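Local coordinates for protein probable adenylyl-sulfate kinase (Aeropyrum pernix, PDB 2YVU) that probably phosphorylates adenosine 5'-phosphosulfate with ATP, giving 3'-phosphoadenylyl sulfate, the activated sulfate of sulfur metabolism, at residues Leu71-Arg83 with Ala99-Ile112. Numbering follows the deposited sequence.
Sequences LKRIAWIARLLAR and ARNMVRRIVEEEGI
Helix 71-82 and helix 99-109 run in the same direction, their axes 8.8 Å apart at closest approach and crossing at -25°, with Ala75 and Arg79 in register with Val103 and Val107. In this P-loop kinase fold they are neighbouring helices packed beside the parallel sheet, linked in sequence through strand 87-91; Val103 and Val107 also rest on strand 14-19. The short Ala75 side chain faces the other helix: its CB meets Val103 CG1 and Ile106 CG2, both at 3.8 Å. Ile106 is a knob in the hole formed by Lys72, Ala75, Trp76 and Arg79. With Ile106 CG2 anti to the backbone N, this methyl lies over the five-membered ring of Trp76, 3.9 Å from the centroid and 9° off the normal, a CH-pi contact, while CD1 crosses to Lys72 CG. Arg79 CD lies over the same indole face; Trp76 CH2 in turn covers one face of the Arg79 guanidinium, whose opposite face looks onto Glu110 N. The extended Arg79 chain reaches two acids in salt bridges: NE donates to Glu110 OE2 on its anti lone pair at 2.8 Å, and NH2 to Glu109 OE1 at 3.2 Å, in the guanidinium plane but from above the carboxylate. With an alanine here, Glu109 would probably lack its mate in this contact, Glu110 lose one of two arginine partners, and the indole face be partly bared. Past the helix end, Gly111 has positive phi and the chain bonds twice back into the last turn, a Schellman motif; Ile112 CD1 then packs tightly on Ala82 CB at 3.5 Å. Arg83, which also pairs with Glu45 of the second subunit, completes the network: its NH1 meets Glu110 OE2 at 2.9 Å, giving that oxygen two arginine donors.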
loop_
_atom_site.group_PDB
_atom_site.type_symbol
_atom_site.label_atom_id
_atom_site.label_comp_id
_atom_site.label_asym_id
_atom_site.label_seq_id
_atom_site.Cartn_x
_atom_site.Cartn_y
_atom_site.Cartn_z
ATOM N N LEU A 71 -1.601 -3.434 -10.506
ATOM C CA LEU A 71 -1.493 -2.015 -10.795
ATOM C C LEU A 71 -2.560 -1.188 -10.081
ATOM O O LEU A 71 -2.293 -0.078 -9.614
ATOM C CB LEU A 71 -1.559 -1.791 -12.313
ATOM C CG LEU A 71 -0.344 -2.377 -13.056
ATOM C CD1 LEU A 71 -0.525 -2.235 -14.570
ATOM C CD2 LEU A 71 0.945 -1.658 -12.610
ATOM N N LYS A 72 -3.773 -1.715 -10.003
ATOM C CA LYS A 72 -4.839 -1.005 -9.314
ATOM C C LYS A 72 -4.440 -0.914 -7.834
ATOM O O LYS A 72 -4.674 0.079 -7.159
ATOM C CB LYS A 72 -6.153 -1.774 -9.449
ATOM C CG LYS A 72 -7.265 -1.224 -8.564
ATOM C CD LYS A 72 -8.562 -1.990 -8.771
ATOM C CE LYS A 72 -9.719 -1.318 -8.029
ATOM N NZ LYS A 72 -11.008 -2.066 -8.212
ATOM N N ARG A 73 -3.836 -1.980 -7.339
ATOM C CA ARG A 73 -3.403 -2.027 -5.963
ATOM C C ARG A 73 -2.329 -0.981 -5.715
ATOM O O ARG A 73 -2.360 -0.278 -4.709
ATOM C CB ARG A 73 -2.868 -3.414 -5.654
ATOM C CG ARG A 73 -2.337 -3.541 -4.278
ATOM C CD ARG A 73 -2.425 -4.977 -3.884
ATOM N NE ARG A 73 -1.529 -5.760 -4.683
ATOM C CZ ARG A 73 -1.833 -6.929 -5.224
ATOM N NH1 ARG A 73 -3.036 -7.474 -5.060
ATOM N NH2 ARG A 73 -0.916 -7.546 -5.932
ATOM N N ILE A 74 -1.377 -0.883 -6.636
ATOM C CA ILE A 74 -0.314 0.104 -6.504
ATOM C C ILE A 74 -0.900 1.508 -6.519
ATOM O O ILE A 74 -0.475 2.367 -5.761
ATOM C CB ILE A 74 0.715 -0.010 -7.649
ATOM C CG1 ILE A 74 1.500 -1.324 -7.510
ATOM C CG2 ILE A 74 1.666 1.186 -7.615
ATOM C CD1 ILE A 74 2.134 -1.516 -6.128
ATOM N N ALA A 75 -1.881 1.729 -7.397
ATOM C CA ALA A 75 -2.536 3.026 -7.519
ATOM C C ALA A 75 -3.176 3.444 -6.179
ATOM O O ALA A 75 -3.173 4.602 -5.788
ATOM C CB ALA A 75 -3.607 2.945 -8.598
ATOM N N TRP A 76 -3.730 2.489 -5.467
ATOM C CA TRP A 76 -4.345 2.846 -4.204
ATOM C C TRP A 76 -3.341 3.177 -3.124
ATOM O O TRP A 76 -3.546 4.126 -2.361
ATOM C CB TRP A 76 -5.270 1.740 -3.759
ATOM C CG TRP A 76 -6.635 1.981 -4.310
ATOM C CD1 TRP A 76 -7.197 1.417 -5.420
ATOM C CD2 TRP A 76 -7.597 2.902 -3.793
ATOM N NE1 TRP A 76 -8.453 1.929 -5.621
ATOM C CE2 TRP A 76 -8.725 2.842 -4.634
ATOM C CE3 TRP A 76 -7.610 3.774 -2.694
ATOM C CZ2 TRP A 76 -9.867 3.623 -4.412
ATOM C CZ3 TRP A 76 -8.749 4.552 -2.469
ATOM C CH2 TRP A 76 -9.861 4.467 -3.327
ATOM N N ILE A 77 -2.254 2.404 -3.076
ATOM C CA ILE A 77 -1.194 2.614 -2.097
ATOM C C ILE A 77 -0.588 3.986 -2.379
ATOM O O ILE A 77 -0.308 4.755 -1.466
ATOM C CB ILE A 77 -0.104 1.539 -2.226
ATOM C CG1 ILE A 77 -0.698 0.160 -1.899
ATOM C CG2 ILE A 77 1.091 1.890 -1.354
ATOM C CD1 ILE A 77 0.259 -1.046 -2.143
ATOM N N ALA A 78 -0.396 4.287 -3.653
ATOM C CA ALA A 78 0.156 5.585 -4.048
ATOM C C ALA A 78 -0.799 6.718 -3.660
ATOM O O ALA A 78 -0.380 7.761 -3.208
ATOM C CB ALA A 78 0.392 5.614 -5.559
ATOM N N ARG A 79 -2.091 6.501 -3.851
ATOM C CA ARG A 79 -3.080 7.516 -3.527
ATOM C C ARG A 79 -3.104 7.791 -2.010
ATOM O O ARG A 79 -3.128 8.948 -1.567
ATOM C CB ARG A 79 -4.445 7.051 -4.052
ATOM C CG ARG A 79 -5.655 7.803 -3.520
ATOM C CD ARG A 79 -6.918 7.367 -4.280
ATOM N NE ARG A 79 -8.160 7.879 -3.699
ATOM C CZ ARG A 79 -9.364 7.743 -4.260
ATOM N NH1 ARG A 79 -9.502 7.118 -5.424
ATOM N NH2 ARG A 79 -10.439 8.218 -3.652
ATOM N N LEU A 80 -3.080 6.724 -1.213
ATOM C CA LEU A 80 -3.077 6.873 0.231
ATOM C C LEU A 80 -1.834 7.624 0.699
ATOM O O LEU A 80 -1.917 8.505 1.540
ATOM C CB LEU A 80 -3.115 5.507 0.908
ATOM C CG LEU A 80 -4.444 4.998 1.471
ATOM C CD1 LEU A 80 -5.586 5.346 0.567
ATOM C CD2 LEU A 80 -4.329 3.478 1.658
ATOM N N LEU A 81 -0.676 7.268 0.174
ATOM C CA LEU A 81 0.538 7.952 0.611
ATOM C C LEU A 81 0.494 9.423 0.193
ATOM O O LEU A 81 0.781 10.332 0.986
ATOM C CB LEU A 81 1.778 7.273 0.010
ATOM C CG LEU A 81 2.208 5.915 0.610
ATOM C CD1 LEU A 81 3.184 5.199 -0.333
ATOM C CD2 LEU A 81 2.863 6.132 1.969
ATOM N N ALA A 82 0.110 9.656 -1.054
ATOM C CA ALA A 82 0.087 11.011 -1.578
ATOM C C ALA A 82 -0.907 11.929 -0.877
ATOM O O ALA A 82 -0.617 13.110 -0.679
ATOM C CB ALA A 82 -0.171 10.982 -3.091
ATOM N N ARG A 83 -2.073 11.412 -0.505
ATOM C CA ARG A 83 -3.026 12.264 0.189
ATOM C C ARG A 83 -2.513 12.578 1.587
ATOM O O ARG A 83 -3.102 13.400 2.294
ATOM C CB ARG A 83 -4.433 11.633 0.250
ATOM C CG ARG A 83 -4.649 10.470 1.209
ATOM C CD ARG A 83 -6.002 9.863 0.874
ATOM N NE ARG A 83 -6.487 8.856 1.820
ATOM C CZ ARG A 83 -7.537 8.079 1.565
ATOM N NH1 ARG A 83 -8.175 8.209 0.402
ATOM N NH2 ARG A 83 -7.970 7.198 2.461
ATOM N N ALA A 99 -4.359 0.247 -18.877
ATOM C CA ALA A 99 -3.945 -0.062 -17.517
ATOM C C ALA A 99 -3.418 1.193 -16.832
ATOM O O ALA A 99 -3.773 1.482 -15.697
ATOM C CB ALA A 99 -2.874 -1.156 -17.541
ATOM N N ARG A 100 -2.577 1.943 -17.532
ATOM C CA ARG A 100 -2.027 3.171 -16.981
ATOM C C ARG A 100 -3.111 4.250 -16.802
ATOM O O ARG A 100 -3.027 5.067 -15.888
ATOM C CB ARG A 100 -0.888 3.695 -17.872
ATOM C CG ARG A 100 0.327 2.753 -17.924
ATOM C CD ARG A 100 1.592 3.467 -18.404
ATOM N NE ARG A 100 1.380 4.140 -19.682
ATOM C CZ ARG A 100 1.444 3.551 -20.872
ATOM N NH1 ARG A 100 1.730 2.250 -20.976
ATOM N NH2 ARG A 100 1.199 4.264 -21.964
ATOM N N ASN A 101 -4.131 4.250 -17.660
ATOM C CA ASN A 101 -5.219 5.227 -17.538
ATOM C C ASN A 101 -6.053 4.925 -16.293
ATOM O O ASN A 101 -6.532 5.827 -15.614
ATOM C CB ASN A 101 -6.104 5.197 -18.793
ATOM C CG ASN A 101 -5.371 5.702 -20.026
ATOM O OD1 ASN A 101 -5.908 5.665 -21.135
ATOM N ND2 ASN A 101 -4.129 6.179 -19.836
ATOM N N MET A 102 -6.220 3.644 -16.009
ATOM C CA MET A 102 -6.946 3.191 -14.826
ATOM C C MET A 102 -6.166 3.619 -13.558
ATOM O O MET A 102 -6.750 4.038 -12.559
ATOM C CB MET A 102 -7.095 1.670 -14.903
ATOM C CG MET A 102 -7.724 1.026 -13.698
ATOM S SD MET A 102 -6.508 0.679 -12.421
ATOM C CE MET A 102 -5.753 -0.852 -13.054
ATOM N N VAL A 103 -4.838 3.533 -13.607
ATOM C CA VAL A 103 -4.023 3.949 -12.462
ATOM C C VAL A 103 -4.189 5.463 -12.280
ATOM O O VAL A 103 -4.462 5.931 -11.177
ATOM C CB VAL A 103 -2.540 3.627 -12.680
ATOM C CG1 VAL A 103 -1.701 4.291 -11.592
ATOM C CG2 VAL A 103 -2.332 2.115 -12.650
ATOM N N ARG A 104 -4.045 6.216 -13.371
ATOM C CA ARG A 104 -4.209 7.672 -13.341
ATOM C C ARG A 104 -5.533 8.081 -12.717
ATOM O O ARG A 104 -5.573 8.999 -11.884
ATOM C CB ARG A 104 -4.164 8.258 -14.760
ATOM C CG ARG A 104 -4.533 9.750 -14.831
ATOM C CD ARG A 104 -4.534 10.318 -16.290
ATOM N NE ARG A 104 -3.205 10.351 -16.915
ATOM C CZ ARG A 104 -2.265 11.265 -16.659
ATOM N NH1 ARG A 104 -2.483 12.242 -15.782
ATOM N NH2 ARG A 104 -1.111 11.229 -17.308
ATOM N N ARG A 105 -6.613 7.420 -13.145
ATOM C CA ARG A 105 -7.960 7.711 -12.653
ATOM C C ARG A 105 -8.064 7.617 -11.139
ATOM O O ARG A 105 -8.636 8.486 -10.478
ATOM C CB ARG A 105 -8.992 6.745 -13.253
ATOM C CG ARG A 105 -9.334 6.980 -14.714
ATOM C CD ARG A 105 -10.718 6.393 -15.078
ATOM N NE ARG A 105 -10.839 4.951 -14.831
ATOM C CZ ARG A 105 -10.368 3.998 -15.633
ATOM N NH1 ARG A 105 -9.736 4.318 -16.756
ATOM N NH2 ARG A 105 -10.531 2.720 -15.309
ATOM N N ILE A 106 -7.545 6.526 -10.598
ATOM C CA ILE A 106 -7.585 6.313 -9.169
ATOM C C ILE A 106 -6.873 7.436 -8.448
ATOM O O ILE A 106 -7.395 7.976 -7.471
ATOM C CB ILE A 106 -6.969 4.955 -8.817
ATOM C CG1 ILE A 106 -7.934 3.854 -9.282
ATOM C CG2 ILE A 106 -6.650 4.888 -7.324
ATOM C CD1 ILE A 106 -7.359 2.441 -9.293
ATOM N N VAL A 107 -5.704 7.825 -8.944
ATOM C CA VAL A 107 -4.943 8.910 -8.294
ATOM C C VAL A 107 -5.633 10.289 -8.431
ATOM O O VAL A 107 -5.771 11.040 -7.442
ATOM C CB VAL A 107 -3.493 8.982 -8.870
ATOM C CG1 VAL A 107 -2.730 10.165 -8.287
ATOM C CG2 VAL A 107 -2.737 7.646 -8.537
ATOM N N GLU A 108 -6.092 10.602 -9.642
ATOM C CA GLU A 108 -6.725 11.891 -9.919
ATOM C C GLU A 108 -8.033 12.086 -9.176
ATOM O O GLU A 108 -8.387 13.207 -8.837
ATOM C CB GLU A 108 -6.936 12.068 -11.429
ATOM C CG GLU A 108 -5.624 12.061 -12.185
ATOM C CD GLU A 108 -5.736 12.558 -13.605
ATOM O OE1 GLU A 108 -6.785 12.334 -14.248
ATOM O OE2 GLU A 108 -4.756 13.157 -14.089
ATOM N N GLU A 109 -8.737 10.992 -8.929
ATOM C CA GLU A 109 -9.990 11.029 -8.201
ATOM C C GLU A 109 -9.763 11.721 -6.850
ATOM O O GLU A 109 -10.524 12.585 -6.447
ATOM C CB GLU A 109 -10.496 9.597 -8.000
ATOM C CG GLU A 109 -11.592 9.452 -6.967
ATOM C CD GLU A 109 -12.070 8.014 -6.813
ATOM O OE1 GLU A 109 -12.720 7.712 -5.789
ATOM O OE2 GLU A 109 -11.803 7.188 -7.713
ATOM N N GLU A 110 -8.697 11.341 -6.162
ATOM C CA GLU A 110 -8.372 11.935 -4.870
ATOM C C GLU A 110 -7.963 13.394 -5.057
ATOM O O GLU A 110 -7.732 14.103 -4.080
ATOM C CB GLU A 110 -7.199 11.175 -4.241
ATOM C CG GLU A 110 -6.807 11.614 -2.838
ATOM C CD GLU A 110 -7.794 11.131 -1.789
ATOM O OE1 GLU A 110 -8.090 11.903 -0.853
ATOM O OE2 GLU A 110 -8.262 9.971 -1.896
ATOM N N GLY A 111 -7.840 13.835 -6.305
ATOM C CA GLY A 111 -7.410 15.205 -6.556
ATOM C C GLY A 111 -5.888 15.321 -6.545
ATOM O O GLY A 111 -5.322 16.411 -6.479
ATOM N N ILE A 112 -5.214 14.180 -6.631
ATOM C CA ILE A 112 -3.755 14.147 -6.623
ATOM C C ILE A 112 -3.157 14.223 -8.021
ATOM O O ILE A 112 -3.573 13.497 -8.920
ATOM C CB ILE A 112 -3.255 12.849 -5.945
ATOM C CG1 ILE A 112 -3.778 12.803 -4.516
ATOM C CG2 ILE A 112 -1.727 12.786 -5.962
ATOM C CD1 ILE A 112 -3.505 11.493 -3.817
#